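Local structure of methylmalonate-semialdehyde dehydrogenase (Oceanimonas doudoroffii, 4ZZ7) at residues M4-G13 against T30-T42. The protein probably catalyses the NAD-dependent, CoA-acylating oxidation of methylmalonate semialdehyde, as a tetrameric member of the aldehyde dehydrogenase family. Residues are numbered along the deposited sequence; the frame is centred on the assembly and turned at random.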
loop_
_atom_site.group_PDB
_atom_site.type_symbol
_atom_site.label_atom_id
_atom_site.label_comp_id
_atom_site.label_asym_id
_atom_site.label_seq_id
_atom_site.Cartn_x
_atom_site.Cartn_y
_atom_site.Cartn_z
ATOM N N MET A 4 -51.424 7.288 -16.374
ATOM C CA MET A 4 -49.982 7.741 -16.423
ATOM C C MET A 4 -49.374 7.905 -15.015
ATOM O O MET A 4 -49.684 8.867 -14.294
ATOM C CB MET A 4 -49.806 9.046 -17.242
ATOM C CG MET A 4 -48.355 9.533 -17.315
ATOM S SD MET A 4 -47.886 10.674 -18.644
ATOM C CE MET A 4 -48.974 12.062 -18.313
ATOM N N THR A 5 -48.483 6.974 -14.662
ATOM C CA THR A 5 -47.911 6.878 -13.304
ATOM C C THR A 5 -46.966 8.051 -12.982
ATOM O O THR A 5 -46.364 8.641 -13.892
ATOM C CB THR A 5 -47.147 5.535 -13.098
ATOM O OG1 THR A 5 -46.015 5.479 -13.978
ATOM C CG2 THR A 5 -48.067 4.297 -13.336
ATOM N N THR A 6 -46.838 8.388 -11.695
ATOM C CA THR A 6 -45.920 9.462 -11.257
ATOM C C THR A 6 -44.736 8.917 -10.442
ATOM O O THR A 6 -44.915 8.261 -9.424
ATOM C CB THR A 6 -46.660 10.565 -10.476
ATOM O OG1 THR A 6 -47.751 11.034 -11.266
ATOM C CG2 THR A 6 -45.759 11.764 -10.190
ATOM N N ILE A 7 -43.526 9.211 -10.909
ATOM C CA ILE A 7 -42.281 8.726 -10.292
ATOM C C ILE A 7 -41.866 9.591 -9.100
ATOM O O ILE A 7 -41.730 10.829 -9.199
ATOM C CB ILE A 7 -41.118 8.715 -11.304
ATOM C CG1 ILE A 7 -41.457 7.806 -12.486
ATOM C CG2 ILE A 7 -39.828 8.258 -10.625
ATOM C CD1 ILE A 7 -40.594 8.052 -13.699
ATOM N N GLY A 8 -41.622 8.937 -7.983
ATOM C CA GLY A 8 -41.411 9.665 -6.750
ATOM C C GLY A 8 -39.965 9.734 -6.314
ATOM O O GLY A 8 -39.056 9.830 -7.124
ATOM N N HIS A 9 -39.794 9.670 -5.000
ATOM C CA HIS A 9 -38.526 9.832 -4.339
ATOM C C HIS A 9 -38.418 8.792 -3.250
ATOM O O HIS A 9 -39.406 8.414 -2.649
ATOM C CB HIS A 9 -38.439 11.195 -3.670
ATOM C CG HIS A 9 -38.908 12.327 -4.518
ATOM N ND1 HIS A 9 -38.334 12.632 -5.726
ATOM C CD2 HIS A 9 -39.885 13.245 -4.322
ATOM C CE1 HIS A 9 -38.938 13.683 -6.251
ATOM N NE2 HIS A 9 -39.885 14.075 -5.418
ATOM N N LEU A 10 -37.201 8.351 -2.984
ATOM C CA LEU A 10 -36.920 7.412 -1.921
ATOM C C LEU A 10 -36.329 8.202 -0.770
ATOM O O LEU A 10 -35.188 8.663 -0.848
ATOM C CB LEU A 10 -35.930 6.364 -2.426
ATOM C CG LEU A 10 -35.444 5.301 -1.446
ATOM C CD1 LEU A 10 -36.606 4.543 -0.830
ATOM C CD2 LEU A 10 -34.512 4.347 -2.182
ATOM N N ILE A 11 -37.115 8.378 0.286
ATOM C CA ILE A 11 -36.647 9.089 1.472
ATOM C C ILE A 11 -36.965 8.327 2.747
ATOM O O ILE A 11 -38.120 8.145 3.103
ATOM C CB ILE A 11 -37.260 10.493 1.582
ATOM C CG1 ILE A 11 -36.894 11.322 0.349
ATOM C CG2 ILE A 11 -36.772 11.183 2.850
ATOM C CD1 ILE A 11 -37.478 12.722 0.320
ATOM N N ASN A 12 -35.918 7.930 3.456
ATOM C CA ASN A 12 -36.031 7.094 4.647
ATOM C C ASN A 12 -36.800 5.792 4.364
ATOM O O ASN A 12 -37.700 5.411 5.101
ATOM C CB ASN A 12 -36.643 7.892 5.802
ATOM C CG ASN A 12 -36.118 7.455 7.169
ATOM O OD1 ASN A 12 -34.939 7.612 7.480
ATOM N ND2 ASN A 12 -36.993 6.941 7.996
ATOM N N GLY A 13 -36.421 5.127 3.272
ATOM C CA GLY A 13 -36.919 3.784 2.942
ATOM C C GLY A 13 -38.363 3.738 2.479
ATOM O O GLY A 13 -39.032 2.703 2.598
ATOM N N THR A 30 -40.206 5.884 -29.539
ATOM C CA THR A 30 -41.483 6.320 -30.101
ATOM C C THR A 30 -41.638 7.847 -30.110
ATOM O O THR A 30 -42.310 8.404 -30.981
ATOM C CB THR A 30 -42.642 5.735 -29.307
ATOM O OG1 THR A 30 -42.622 6.267 -27.985
ATOM C CG2 THR A 30 -42.535 4.223 -29.222
ATOM N N GLY A 31 -41.015 8.522 -29.151
ATOM C CA GLY A 31 -41.162 9.974 -29.004
ATOM C C GLY A 31 -42.366 10.389 -28.162
ATOM O O GLY A 31 -42.687 11.578 -28.083
ATOM N N GLU A 32 -43.002 9.415 -27.503
ATOM C CA GLU A 32 -44.231 9.624 -26.716
ATOM C C GLU A 32 -43.948 9.743 -25.208
ATOM O O GLU A 32 -43.040 9.111 -24.676
ATOM C CB GLU A 32 -45.229 8.477 -26.981
ATOM C CG GLU A 32 -45.743 8.423 -28.422
ATOM C CD GLU A 32 -46.514 7.151 -28.756
ATOM O OE1 GLU A 32 -46.795 6.931 -29.956
ATOM O OE2 GLU A 32 -46.833 6.357 -27.845
ATOM N N ILE A 33 -44.749 10.552 -24.526
ATOM C CA ILE A 33 -44.616 10.749 -23.088
ATOM C C ILE A 33 -45.023 9.486 -22.358
ATOM O O ILE A 33 -46.183 9.100 -22.370
ATOM C CB ILE A 33 -45.505 11.904 -22.596
ATOM C CG1 ILE A 33 -44.972 13.239 -23.121
ATOM C CG2 ILE A 33 -45.580 11.927 -21.074
ATOM C CD1 ILE A 33 -45.955 14.375 -22.964
ATOM N N GLY A 34 -44.064 8.857 -21.706
ATOM C CA GLY A 34 -44.315 7.645 -20.938
ATOM C C GLY A 34 -44.830 7.935 -19.546
ATOM O O GLY A 34 -45.916 7.502 -19.187
ATOM N N LYS A 35 -44.054 8.685 -18.772
ATOM C CA LYS A 35 -44.291 8.841 -17.332
ATOM C C LYS A 35 -44.052 10.287 -16.895
ATOM O O LYS A 35 -43.386 11.052 -17.590
ATOM C CB LYS A 35 -43.387 7.893 -16.517
ATOM C CG LYS A 35 -43.040 6.580 -17.224
ATOM C CD LYS A 35 -42.174 5.624 -16.408
ATOM C CE LYS A 35 -42.949 5.006 -15.238
ATOM N NZ LYS A 35 -42.121 4.097 -14.387
ATOM N N GLN A 36 -44.626 10.646 -15.744
ATOM C CA GLN A 36 -44.424 11.957 -15.108
ATOM C C GLN A 36 -43.430 11.818 -13.963
ATOM O O GLN A 36 -43.564 10.943 -13.098
ATOM C CB GLN A 36 -45.736 12.506 -14.528
ATOM C CG GLN A 36 -46.750 12.964 -15.554
ATOM C CD GLN A 36 -46.225 14.100 -16.407
ATOM O OE1 GLN A 36 -45.846 15.156 -15.892
ATOM N NE2 GLN A 36 -46.181 13.888 -17.715
ATOM N N LEU A 37 -42.443 12.699 -13.942
ATOM C CA LEU A 37 -41.463 12.695 -12.876
ATOM C C LEU A 37 -41.727 13.830 -11.927
ATOM O O LEU A 37 -41.675 14.989 -12.316
ATOM C CB LEU A 37 -40.070 12.841 -13.455
ATOM C CG LEU A 37 -38.960 12.852 -12.413
ATOM C CD1 LEU A 37 -38.957 11.567 -11.583
ATOM C CD2 LEU A 37 -37.649 13.093 -13.137
ATOM N N ASP A 38 -41.991 13.484 -10.674
ATOM C CA ASP A 38 -42.137 14.485 -9.618
ATOM C C ASP A 38 -40.815 15.221 -9.387
ATOM O O ASP A 38 -39.786 14.587 -9.279
ATOM C CB ASP A 38 -42.576 13.821 -8.321
ATOM C CG ASP A 38 -42.997 14.825 -7.283
ATOM O OD1 ASP A 38 -43.945 15.597 -7.551
ATOM O OD2 ASP A 38 -42.397 14.840 -6.189
ATOM N N LEU A 39 -40.843 16.545 -9.339
ATOM C CA LEU A 39 -39.633 17.317 -9.086
ATOM C C LEU A 39 -39.598 17.819 -7.647
ATOM O O LEU A 39 -40.509 18.506 -7.188
ATOM C CB LEU A 39 -39.495 18.482 -10.068
ATOM C CG LEU A 39 -39.466 18.093 -11.553
ATOM C CD1 LEU A 39 -39.208 19.325 -12.399
ATOM C CD2 LEU A 39 -38.422 17.026 -11.887
ATOM N N ALA A 40 -38.522 17.477 -6.946
ATOM C CA ALA A 40 -38.406 17.783 -5.533
ATOM C C ALA A 40 -37.918 19.188 -5.315
ATOM O O ALA A 40 -37.045 19.683 -6.015
ATOM C CB ALA A 40 -37.470 16.805 -4.847
ATOM N N SER A 41 -38.482 19.812 -4.302
ATOM C CA SER A 41 -38.222 21.201 -4.009
ATOM C C SER A 41 -37.243 21.223 -2.870
ATOM O O SER A 41 -36.990 20.190 -2.258
ATOM C CB SER A 41 -39.531 21.866 -3.583
ATOM O OG SER A 41 -40.039 21.217 -2.412
ATOM N N THR A 42 -36.743 22.401 -2.535
ATOM C CA THR A 42 -35.748 22.503 -1.474
ATOM C C THR A 42 -36.259 21.942 -0.124
ATOM O O THR A 42 -35.466 21.521 0.702
ATOM C CB THR A 42 -35.228 23.943 -1.264
ATOM O OG1 THR A 42 -36.283 24.751 -0.774
ATOM C CG2 THR A 42 -34.756 24.573 -2.538
#
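Ile7 and Leu37 sit side by side in a parallel strand pair, the central two strands of the small four-stranded mixed sheet near the N-terminus, at the periphery of this aldehyde dehydrogenase subunit. Ile7 N gives a nearly straight hydrogen bond to Gln36 O (2.8 Å), and Ile7 O accepts one from Asp38 N. On the Ile7 face, its CG2, anti to the backbone N (CG1 at chi1 -60°), meets Leu37 CD1 at 3.6 Å, while Ile7 CD1 lies across the alkyl chain of Lys35, the two side chains nearly at right angles. An alanine in place of Ile7 would probably lose both contacts, opening a gap on this face. Leu37 also touches Glu178, an NAD-binding residue. On the Thr6 face, the Gln36 chain bends at chi2 and its amide bonds to Ser22 and Asn24; the Met4 side chain crosses that of Gln36 at a slant, CE 3.4 Å from Gln36 NE2, with SD against Ile33 CG2. At the end of strand 32-38, just past the break at Gly8 in the other strand, the His9 ring meets the Asp38 carboxylate with their planes 49° apart. Asp38 OD2 also accepts a hydrogen bond from Glu18 N, and OD1 one from Asn19 N, while His9 ND1 is bonded to Asn205 N; across the pair, His9 NE2 makes a weak, bent bond to Asp38 OD2 at 2.7 Å.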